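PDB 6SJQ: flagellar pocket-related cytoskeletal protein from Trypanosoma brucei, which forms part of the cytoskeleton at the flagellar pocket collar, and whose N-terminal domain has a ubiquitin fold with a long structured loop for protein binding. Local coordinates for residues Met4-Gln9 and Pro26-Ile31; Asp13-Lys18 and Asn44-Arg49; Phe21-Pro26 and Arg36-Ala41; Asn72-Leu77 and Tyr86-Val91. All coordinates share one frame; numbering follows the deposited sequence. Where two conformers were deposited one is given.

Contact 1. Residues Met4-Gln9 and Pro26-Ile31; sequences MAFLVQ and PSRPSI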
# COMPACT_ATOMS: atom_id res chain seq x y z
N MET A 4 21.06 1.37 -4.49
CA MET A 4 21.50 0.57 -3.34
C MET A 4 20.38 -0.35 -2.82
O MET A 4 20.57 -1.55 -2.67
CB MET A 4 22.00 1.48 -2.22
CG MET A 4 22.80 0.76 -1.14
SD MET A 4 23.29 1.93 0.14
CE MET A 4 21.66 2.24 0.86
N ALA A 5 19.21 0.23 -2.55
CA ALA A 5 18.04 -0.57 -2.21
C ALA A 5 17.01 -0.34 -3.30
O ALA A 5 17.11 0.64 -4.05
CB ALA A 5 17.48 -0.17 -0.86
N PHE A 6 16.03 -1.24 -3.42
CA PHE A 6 14.96 -1.07 -4.39
C PHE A 6 13.73 -0.55 -3.65
O PHE A 6 13.23 -1.21 -2.73
CB PHE A 6 14.65 -2.44 -5.02
CG PHE A 6 13.72 -2.37 -6.20
CD1 PHE A 6 12.35 -2.23 -6.01
CD2 PHE A 6 14.22 -2.45 -7.50
CE1 PHE A 6 11.48 -2.17 -7.09
CE2 PHE A 6 13.35 -2.40 -8.60
CZ PHE A 6 11.97 -2.26 -8.39
N LEU A 7 13.22 0.61 -4.09
CA LEU A 7 12.11 1.26 -3.40
C LEU A 7 10.83 1.11 -4.21
O LEU A 7 10.88 1.12 -5.44
CB LEU A 7 12.39 2.75 -3.19
CG LEU A 7 13.73 2.95 -2.46
CD1 LEU A 7 14.15 4.42 -2.43
CD2 LEU A 7 13.61 2.42 -1.07
N VAL A 8 9.71 0.97 -3.50
CA VAL A 8 8.40 1.00 -4.12
C VAL A 8 7.50 1.91 -3.27
O VAL A 8 7.54 1.83 -2.06
CB VAL A 8 7.77 -0.41 -4.17
CG1 VAL A 8 6.42 -0.35 -4.88
CG2 VAL A 8 8.70 -1.39 -4.88
N GLN A 9 6.70 2.78 -3.90
CA GLN A 9 5.71 3.57 -3.14
C GLN A 9 4.40 2.81 -3.15
O GLN A 9 3.96 2.38 -4.22
CB GLN A 9 5.47 4.92 -3.81
CG GLN A 9 6.72 5.77 -3.99
CD GLN A 9 6.41 7.04 -4.76
OE1 GLN A 9 5.84 7.99 -4.20
NE2 GLN A 9 6.72 7.05 -6.06
N PRO A 26 15.92 -5.24 -0.54
CA PRO A 26 17.30 -5.42 -1.03
C PRO A 26 17.43 -5.44 -2.56
O PRO A 26 18.46 -5.07 -3.10
CB PRO A 26 17.71 -6.78 -0.46
CG PRO A 26 16.86 -6.95 0.75
CD PRO A 26 15.53 -6.31 0.40
N SER A 27 16.38 -5.88 -3.25
CA SER A 27 16.34 -5.86 -4.71
C SER A 27 14.88 -5.95 -5.07
O SER A 27 14.03 -6.01 -4.17
CB SER A 27 17.14 -7.02 -5.32
OG SER A 27 16.49 -8.27 -5.12
N ARG A 28 14.56 -5.99 -6.36
CA ARG A 28 13.15 -6.01 -6.78
C ARG A 28 12.40 -7.13 -6.08
O ARG A 28 12.79 -8.30 -6.20
CB ARG A 28 13.04 -6.19 -8.30
CG ARG A 28 11.62 -6.46 -8.77
CD ARG A 28 11.54 -6.59 -10.28
NE ARG A 28 12.43 -5.64 -10.94
CZ ARG A 28 12.30 -5.25 -12.20
NH1 ARG A 28 11.29 -5.70 -12.94
NH2 ARG A 28 13.16 -4.38 -12.72
N PRO A 29 11.35 -6.79 -5.32
CA PRO A 29 10.66 -7.86 -4.60
C PRO A 29 9.75 -8.70 -5.49
O PRO A 29 9.34 -8.26 -6.56
CB PRO A 29 9.80 -7.10 -3.58
CG PRO A 29 9.49 -5.78 -4.29
CD PRO A 29 10.74 -5.46 -5.10
N SER A 30 9.44 -9.91 -5.04
CA SER A 30 8.37 -10.68 -5.67
C SER A 30 7.03 -10.07 -5.28
O SER A 30 6.93 -9.34 -4.28
CB SER A 30 8.42 -12.15 -5.27
OG SER A 30 8.18 -12.32 -3.87
N ILE A 31 5.99 -10.35 -6.08
CA ILE A 31 4.67 -9.85 -5.75
C ILE A 31 4.21 -10.35 -4.36
O ILE A 31 3.63 -9.60 -3.60
CB ILE A 31 3.63 -10.23 -6.82
CG1 ILE A 31 3.87 -9.41 -8.11
CG2 ILE A 31 2.21 -9.99 -6.29
CD1 ILE A 31 3.09 -9.93 -9.30
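F6 lies flat against the S27-R28-P29 backbone, and nearly everything firm in this contact passes through its side chain. R28 CA sits over the ring centre, 3.7 Å from the F6 centroid and only 12° off the normal, a CH-pi contact. At its root the side chain comes in closer still: F6 CB is 3.5 Å from S27 C. Its CG stands anti to the backbone N (chi1 -171°), beside the carbonyl carbon. On one flank F6 CD1 meets P29 CD at 3.7 Å, the two side chains crossing at about a right angle; on another F6 CE2 touches R28 CB at 3.8 Å. V8 adds a looser touch, its CG2 4.5 Å from P29 CG.

The other end is slack. M4 and P26, both exposed, approach only through their carbonyl oxygens, 4.1 Å from M4 O to P26 O. S27 and R28 are exposed too, although their backbone packs on F6. No hydrogen bond crosses between 4-9 and 26-31.

P29, by contrast, is buried, and also packs on L83. Just beyond it S30 caps helix 31-49 through a bond from E33 N to its OG, while F6 is paired through its backbone with F25 of strand 17-25. The contact thus folds the link from the first beta hairpin to the helix of this ubiquitin (beta-grasp) fold back over the start of strand 6-14.

Contact 2. Residues Asp13-Lys18 and Asn44-Arg49; sequences DIFNNK and NEISLR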
# COMPACT_ATOMS: atom_id res chain seq x y z
N ASP A 13 -6.30 3.67 0.66
CA ASP A 13 -7.21 4.51 1.43
C ASP A 13 -7.47 3.92 2.80
O ASP A 13 -8.04 2.83 2.92
CB ASP A 13 -8.51 4.75 0.66
CG ASP A 13 -8.32 5.75 -0.46
OD1 ASP A 13 -8.10 6.94 -0.14
OD2 ASP A 13 -8.36 5.37 -1.64
N ILE A 14 -7.02 4.63 3.83
CA ILE A 14 -7.21 4.17 5.21
C ILE A 14 -8.03 5.19 6.02
O ILE A 14 -7.60 6.33 6.22
CB ILE A 14 -5.85 3.93 5.91
CG1 ILE A 14 -4.91 3.04 5.05
CG2 ILE A 14 -6.05 3.37 7.31
CD1 ILE A 14 -5.28 1.56 4.96
N PHE A 15 -9.19 4.77 6.49
CA PHE A 15 -10.16 5.66 7.17
C PHE A 15 -10.36 7.00 6.48
O PHE A 15 -10.24 8.04 7.12
CB PHE A 15 -9.72 5.94 8.61
CG PHE A 15 -9.68 4.72 9.47
CD1 PHE A 15 -10.84 4.01 9.74
CD2 PHE A 15 -8.49 4.29 10.01
CE1 PHE A 15 -10.81 2.88 10.54
CE2 PHE A 15 -8.44 3.16 10.83
CZ PHE A 15 -9.60 2.45 11.09
N ASN A 16 -10.63 6.99 5.18
CA ASN A 16 -10.86 8.24 4.46
C ASN A 16 -9.66 9.20 4.36
O ASN A 16 -9.84 10.40 4.15
CB ASN A 16 -12.08 9.00 5.03
CG ASN A 16 -13.40 8.42 4.56
OD1 ASN A 16 -13.57 8.07 3.39
ND2 ASN A 16 -14.37 8.34 5.48
N ASN A 17 -8.45 8.68 4.52
CA ASN A 17 -7.25 9.43 4.14
C ASN A 17 -6.46 8.59 3.16
O ASN A 17 -6.40 7.37 3.32
CB ASN A 17 -6.38 9.74 5.35
CG ASN A 17 -7.06 10.68 6.34
OD1 ASN A 17 -7.43 10.27 7.44
ND2 ASN A 17 -7.24 11.93 5.93
N LYS A 18 -5.87 9.22 2.14
CA LYS A 18 -4.97 8.51 1.24
C LYS A 18 -3.60 8.46 1.90
O LYS A 18 -3.05 9.50 2.27
CB LYS A 18 -4.82 9.27 -0.07
CG LYS A 18 -5.72 8.82 -1.17
CD LYS A 18 -5.16 7.62 -1.89
CE LYS A 18 -5.99 7.37 -3.13
NZ LYS A 18 -7.42 7.72 -2.86
N ASN A 44 -0.40 -1.95 10.26
CA ASN A 44 0.17 -1.10 11.31
C ASN A 44 -0.44 0.28 11.31
O ASN A 44 -0.71 0.84 12.38
CB ASN A 44 1.69 -1.02 11.21
CG ASN A 44 2.36 -2.31 11.65
OD1 ASN A 44 1.74 -3.14 12.33
ND2 ASN A 44 3.63 -2.48 11.27
N GLU A 45 -0.68 0.84 10.12
CA GLU A 45 -1.34 2.14 10.00
C GLU A 45 -2.78 2.08 10.54
O GLU A 45 -3.18 2.96 11.30
CB GLU A 45 -1.29 2.64 8.55
CG GLU A 45 -1.93 4.01 8.33
CD GLU A 45 -1.09 5.17 8.80
OE1 GLU A 45 0.00 4.95 9.37
OE2 GLU A 45 -1.51 6.32 8.59
N ILE A 46 -3.54 1.05 10.16
CA ILE A 46 -4.88 0.86 10.73
C ILE A 46 -4.86 0.83 12.27
O ILE A 46 -5.67 1.52 12.91
CB ILE A 46 -5.57 -0.41 10.21
CG1 ILE A 46 -5.92 -0.24 8.73
CG2 ILE A 46 -6.84 -0.74 11.05
CD1 ILE A 46 -6.38 -1.57 8.07
N SER A 47 -3.94 0.06 12.85
CA SER A 47 -3.87 -0.06 14.31
C SER A 47 -3.62 1.29 14.97
O SER A 47 -4.24 1.62 16.00
CB SER A 47 -2.78 -1.04 14.73
OG SER A 47 -3.08 -1.57 16.01
N LEU A 48 -2.71 2.05 14.38
CA LEU A 48 -2.35 3.38 14.87
C LEU A 48 -3.52 4.35 14.78
O LEU A 48 -3.77 5.12 15.71
CB LEU A 48 -1.19 3.92 14.03
CG LEU A 48 -0.87 5.38 14.35
CD1 LEU A 48 -0.37 5.52 15.79
CD2 LEU A 48 0.13 5.92 13.38
N ARG A 49 -4.23 4.32 13.65
CA ARG A 49 -5.28 5.32 13.36
C ARG A 49 -6.68 4.94 13.89
O ARG A 49 -7.59 5.77 13.90
CB ARG A 49 -5.39 5.56 11.83
CG ARG A 49 -4.12 5.95 11.12
CD ARG A 49 -3.63 7.31 11.53
NE ARG A 49 -2.36 7.63 10.89
CZ ARG A 49 -1.60 8.68 11.21
NH1 ARG A 49 -1.98 9.51 12.17
NH2 ARG A 49 -0.45 8.89 10.56
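I14 and F15 enter a type I' beta turn running from I14 to N17, and this tip of the hairpin meets the last turns of helix 31-49. I14 and I46 come to 6.8 Å between their CA atoms, F15 and R49 to 7.9 Å. I14 and N17 bond N to O in both directions. F15 and N16 both take positive phi, as this turn type requires.

I14 CG2 presses on I46 CG1 at 3.9 Å, the two branched chains crossing at about a right angle. F15 is used differently: its ring edge faces the helix backbone, with CE2 3.8 Å from I46 O, which lies in the ring plane. F15 CD2 rests against R49 CB at 3.8 Å, while the rest of the arginine turns away. A bend at chi2 (-67°) starts that departure, and R49 NE then reaches E45 OE2 at 2.8 Å in a nearly straight hydrogen bond (165°) that is part of a salt bridge. The oxygen lies close to the guanidinium plane but is approached from above its own carboxylate. E45 CG also brushes I14 CG2, so the ion pair borders the apolar contact.

Across the hairpin, K18 NZ pairs with D13 OD2, on its syn side, and S102 joins both, its OG bonding to D13 OD1 and its backbone O taking a bond from K18 NZ. H99 meets the F15 ring, and its ND1 is bonded to F15 N. The arrangement is the first hairpin of a ubiquitin (beta-grasp) fold, its tip tucked against the C-terminal part of the helix.

Contact 3. Residues Phe21-Pro26 and Arg36-Ala41; sequences FELSFP and RSAETA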
# COMPACT_ATOMS: atom_id res chain seq x y z
N PHE A 21 3.21 4.99 1.42
CA PHE A 21 4.42 4.54 2.10
C PHE A 21 5.55 4.16 1.16
O PHE A 21 5.35 3.48 0.13
CB PHE A 21 4.10 3.34 3.01
CG PHE A 21 3.21 3.67 4.17
CD1 PHE A 21 3.39 4.84 4.89
CD2 PHE A 21 2.20 2.78 4.56
CE1 PHE A 21 2.57 5.13 5.97
CE2 PHE A 21 1.38 3.07 5.63
CZ PHE A 21 1.58 4.24 6.35
N GLU A 22 6.76 4.58 1.53
CA GLU A 22 7.97 4.13 0.83
C GLU A 22 8.42 2.82 1.44
O GLU A 22 8.78 2.77 2.62
CB GLU A 22 9.06 5.20 1.02
CG GLU A 22 10.29 5.01 0.19
CD GLU A 22 11.28 6.13 0.46
OE1 GLU A 22 11.08 7.24 -0.08
OE2 GLU A 22 12.23 5.91 1.23
N LEU A 23 8.38 1.73 0.67
CA LEU A 23 8.83 0.43 1.17
C LEU A 23 10.18 0.13 0.55
O LEU A 23 10.39 0.41 -0.64
CB LEU A 23 7.81 -0.66 0.81
CG LEU A 23 6.39 -0.47 1.35
CD1 LEU A 23 5.59 -1.74 1.09
CD2 LEU A 23 6.42 -0.18 2.85
N SER A 24 11.11 -0.38 1.34
CA SER A 24 12.48 -0.66 0.88
C SER A 24 12.74 -2.16 0.83
O SER A 24 12.33 -2.90 1.72
CB SER A 24 13.51 -0.00 1.81
OG SER A 24 13.41 1.41 1.79
N PHE A 25 13.43 -2.62 -0.22
CA PHE A 25 13.79 -4.02 -0.35
C PHE A 25 15.24 -4.12 -0.83
O PHE A 25 15.75 -3.20 -1.46
CB PHE A 25 12.88 -4.74 -1.35
CG PHE A 25 11.41 -4.59 -1.06
CD1 PHE A 25 10.70 -3.49 -1.54
CD2 PHE A 25 10.75 -5.52 -0.27
CE1 PHE A 25 9.34 -3.33 -1.26
CE2 PHE A 25 9.39 -5.38 0.02
CZ PHE A 25 8.68 -4.28 -0.48
N PRO A 26 15.92 -5.24 -0.54
CA PRO A 26 17.30 -5.42 -1.03
C PRO A 26 17.43 -5.44 -2.56
O PRO A 26 18.46 -5.07 -3.10
CB PRO A 26 17.71 -6.78 -0.46
CG PRO A 26 16.86 -6.95 0.75
CD PRO A 26 15.53 -6.31 0.40
N ARG A 36 3.08 -8.97 1.22
CA ARG A 36 3.24 -9.18 2.66
C ARG A 36 3.75 -7.91 3.34
O ARG A 36 3.27 -7.54 4.43
CB ARG A 36 4.18 -10.35 2.94
CG ARG A 36 4.25 -10.67 4.43
CD ARG A 36 5.40 -11.62 4.77
NE ARG A 36 6.44 -10.95 5.54
CZ ARG A 36 7.41 -11.58 6.20
NH1 ARG A 36 7.46 -12.90 6.20
NH2 ARG A 36 8.32 -10.89 6.87
N SER A 37 4.71 -7.24 2.71
CA SER A 37 5.28 -6.00 3.24
C SER A 37 4.21 -4.91 3.30
O SER A 37 4.08 -4.20 4.30
CB SER A 37 6.45 -5.53 2.38
OG SER A 37 7.06 -4.38 2.95
N ALA A 38 3.44 -4.77 2.23
CA ALA A 38 2.36 -3.78 2.17
C ALA A 38 1.25 -4.05 3.19
O ALA A 38 0.79 -3.14 3.86
CB ALA A 38 1.78 -3.71 0.77
N GLU A 39 0.81 -5.30 3.31
CA GLU A 39 -0.24 -5.63 4.28
C GLU A 39 0.22 -5.37 5.71
O GLU A 39 -0.56 -4.90 6.55
CB GLU A 39 -0.74 -7.08 4.10
CG GLU A 39 -1.57 -7.26 2.85
CD GLU A 39 -2.10 -8.67 2.70
OE1 GLU A 39 -1.54 -9.60 3.32
OE2 GLU A 39 -3.08 -8.85 1.95
N THR A 40 1.48 -5.64 6.00
CA THR A 40 2.02 -5.37 7.32
C THR A 40 2.00 -3.86 7.58
O THR A 40 1.51 -3.41 8.62
CB THR A 40 3.45 -5.90 7.46
OG1 THR A 40 3.41 -7.33 7.43
CG2 THR A 40 4.06 -5.44 8.79
N ALA A 41 2.50 -3.07 6.62
CA ALA A 41 2.57 -1.61 6.81
C ALA A 41 1.18 -0.99 6.98
O ALA A 41 0.96 -0.16 7.86
CB ALA A 41 3.30 -0.96 5.65
O HOH W 1 9.72 -3.77 2.95
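L23, F25 and F21 of one strand face S37, A38 and A41 of the helix, which is the strand-against-helix packing of the ubiquitin (beta-grasp) fold. Strand 21-25 and helix 36-41 run 138° apart, their axes 9.9 Å from each other at the closest. The helix presents small residues here.

L23 fills the middle, its two methyls spread over one helical turn. L23 CD1 comes to 3.5 Å from S37 OG in the conformer given and lies 3.9 Å from A38 N; CD2 points at A41 CB, 4.3 Å away. F21 takes the next place along: its CD2 touches A41 CB at 4.0 Å while CE2 comes near A41 O. F25 differs from both. Its CB does not head for the helix, and CG stands beside the backbone N (chi1 -54°). The far end of the ring comes nearer, with S37 CB at its edge, close to the ring plane and 3.8 Å from F25 CE2.

Further out, the strand is held in place by backbone pairing of F21, L23 and F25 with V10, V8 and F6 of strand 6-14. V10 also packs on both L23 and A38, joining the two partners from the sheet side. The loop following the last strand brings M110 and P113 to F21 and P112 to L23, while L34 and E33 of the helix itself touch F25.

No direct hydrogen bond joins the segments. S37 is modelled in two conformers, so the water bridge between them is less certain: the water donates to S24 O at 3.0 Å and lies 2.7 Å from S37 OG.

Contact 4. Residues Asn72-Leu77 and Tyr86-Val91; sequences NKWVDL and YCQLYV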
# COMPACT_ATOMS: atom_id res chain seq x y z
N ASN A 72 1.48 5.34 -19.52
CA ASN A 72 0.73 6.39 -18.81
C ASN A 72 -0.69 5.98 -18.40
O ASN A 72 -1.67 6.66 -18.70
CB ASN A 72 0.76 7.75 -19.54
CG ASN A 72 0.35 7.66 -21.00
OD1 ASN A 72 1.20 7.59 -21.89
ND2 ASN A 72 -0.95 7.67 -21.25
N LYS A 73 -0.78 4.85 -17.69
CA LYS A 73 -2.05 4.42 -17.12
C LYS A 73 -1.79 3.44 -15.99
O LYS A 73 -0.70 2.88 -15.86
CB LYS A 73 -2.94 3.76 -18.17
CG LYS A 73 -2.32 2.54 -18.84
CD LYS A 73 -3.31 1.86 -19.78
CE LYS A 73 -2.63 0.76 -20.59
NZ LYS A 73 -3.53 0.14 -21.60
N TRP A 74 -2.82 3.27 -15.17
CA TRP A 74 -2.80 2.27 -14.12
C TRP A 74 -3.08 0.89 -14.72
O TRP A 74 -4.05 0.70 -15.49
CB TRP A 74 -3.85 2.62 -13.06
CG TRP A 74 -3.54 3.84 -12.22
CD1 TRP A 74 -3.95 5.12 -12.46
CD2 TRP A 74 -2.79 3.88 -10.99
NE1 TRP A 74 -3.50 5.96 -11.47
CE2 TRP A 74 -2.78 5.22 -10.56
CE3 TRP A 74 -2.12 2.91 -10.23
CZ2 TRP A 74 -2.14 5.63 -9.39
CZ3 TRP A 74 -1.47 3.32 -9.07
CH2 TRP A 74 -1.49 4.66 -8.66
N VAL A 75 -2.22 -0.07 -14.39
CA VAL A 75 -2.37 -1.46 -14.83
C VAL A 75 -2.33 -2.41 -13.62
O VAL A 75 -1.75 -2.07 -12.59
CB VAL A 75 -1.25 -1.85 -15.80
CG1 VAL A 75 -1.27 -0.91 -17.01
CG2 VAL A 75 0.11 -1.77 -15.10
N ASP A 76 -2.91 -3.60 -13.75
CA ASP A 76 -2.82 -4.58 -12.68
C ASP A 76 -1.39 -5.07 -12.51
O ASP A 76 -0.66 -5.26 -13.49
CB ASP A 76 -3.71 -5.80 -12.97
CG ASP A 76 -5.16 -5.54 -12.70
OD1 ASP A 76 -5.59 -4.37 -12.77
OD2 ASP A 76 -5.86 -6.53 -12.42
N LEU A 77 -0.98 -5.29 -11.26
CA LEU A 77 0.33 -5.89 -11.02
C LEU A 77 0.19 -7.41 -11.06
O LEU A 77 -0.35 -8.02 -10.13
CB LEU A 77 0.91 -5.42 -9.69
CG LEU A 77 2.27 -6.03 -9.34
CD1 LEU A 77 3.29 -5.69 -10.40
CD2 LEU A 77 2.73 -5.54 -7.96
N TYR A 86 11.03 3.01 -7.46
CA TYR A 86 10.25 4.15 -7.02
C TYR A 86 8.94 4.27 -7.78
O TYR A 86 8.31 5.33 -7.77
CB TYR A 86 11.05 5.47 -7.03
CG TYR A 86 10.71 6.32 -5.83
CD1 TYR A 86 9.90 7.44 -5.95
CD2 TYR A 86 11.15 5.97 -4.56
CE1 TYR A 86 9.57 8.21 -4.84
CE2 TYR A 86 10.82 6.73 -3.45
CZ TYR A 86 10.03 7.85 -3.60
OH TYR A 86 9.70 8.60 -2.49
N CYS A 87 8.50 3.17 -8.39
CA CYS A 87 7.19 3.16 -9.02
C CYS A 87 6.10 3.32 -7.95
O CYS A 87 6.34 3.08 -6.76
CB CYS A 87 6.98 1.92 -9.88
SG CYS A 87 6.71 0.37 -8.98
N GLN A 88 4.92 3.77 -8.38
CA GLN A 88 3.78 3.97 -7.49
C GLN A 88 2.75 2.86 -7.65
O GLN A 88 2.26 2.61 -8.76
CB GLN A 88 3.11 5.31 -7.79
CG GLN A 88 1.92 5.59 -6.87
CD GLN A 88 2.35 5.93 -5.47
OE1 GLN A 88 3.06 6.94 -5.24
NE2 GLN A 88 1.98 5.08 -4.51
N LEU A 89 2.41 2.20 -6.55
CA LEU A 89 1.35 1.19 -6.50
C LEU A 89 0.15 1.69 -5.70
O LEU A 89 0.27 2.53 -4.81
CB LEU A 89 1.87 -0.10 -5.83
CG LEU A 89 3.15 -0.75 -6.38
CD1 LEU A 89 3.40 -2.06 -5.65
CD2 LEU A 89 3.02 -0.98 -7.86
N TYR A 90 -1.03 1.17 -6.02
CA TYR A 90 -2.20 1.39 -5.18
C TYR A 90 -2.81 0.04 -4.83
O TYR A 90 -2.96 -0.82 -5.70
CB TYR A 90 -3.24 2.24 -5.90
CG TYR A 90 -4.45 2.53 -5.05
CD1 TYR A 90 -4.46 3.60 -4.16
CD2 TYR A 90 -5.58 1.73 -5.12
CE1 TYR A 90 -5.59 3.87 -3.37
CE2 TYR A 90 -6.70 2.00 -4.35
CZ TYR A 90 -6.69 3.07 -3.49
OH TYR A 90 -7.82 3.30 -2.72
N VAL A 91 -3.17 -0.15 -3.57
CA VAL A 91 -3.65 -1.46 -3.15
C VAL A 91 -5.11 -1.37 -2.70
O VAL A 91 -5.44 -0.56 -1.81
CB VAL A 91 -2.78 -2.02 -2.01
CG1 VAL A 91 -3.22 -3.46 -1.67
CG2 VAL A 91 -1.34 -2.01 -2.42
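W74 and L77 reach Q88, Y90 and L89 from a strand that is not the immediate neighbour: strands 73-76 and 87-91 run 61° apart, 8.9 Å at their closest, with strand 63-68 between them in the sheet. In this ubiquitin fold the two contacting groups lie on opposite faces of that sheet.

On the face away from the helix, W74 spans the gap. Its CB does not aim at 87-91, and CG stands beside the backbone N (chi1 -70°); the far end of the indole reaches the strand. W74 CZ3 ends 3.8 Å from Y90 CB and equally close to Y90 N, while CH2 meets Q88 CG at 4.0 Å. The carbonyl carbon of L89 sits at the ring's edge. Y67 on the intervening strand meets the indole edge-to-face, and the tryptophan remains exposed. The tyrosine only lends its CB here; its hydroxyl leads away to D13.

On the helix side the touch is lighter, L77 CD2 to L89 CD1 at 4.2 Å. Both leucines are buried there, L77 touching I31 and L89 touching L34 of helix 31-49.

The Q88 chain is bent at chi2, and its amide NE2 has two acceptors. One is N20 OD1 on strand 17-25; the other is the neighbouring L89 O, at 3.1 Å and 169°, with that oxygen exactly in the Q88 amide plane.

Strand 6-14 ties the set together. It pairs with strand 17-25 between contacts 1 and 3, whose centres are about 9 Å apart and which share P26; F6 N lies 2.8 Å from F25 O. On its other side it pairs with strand 87-92, Q9 O lying 2.8 Å from L89 N in a probable hydrogen bond, which links contact 1 to contact 4 about 14 Å off. Contacts 1 and 2 sit on opposite sides of the chain's centre, about 23 Å between centres. Contact 3 is nested within the loop closed by contact 2, and both pack against helix 31-49. A probable hydrogen bond between Y86 OH and E22 OE1 (3.1 Å) joins contact 4 to contact 3.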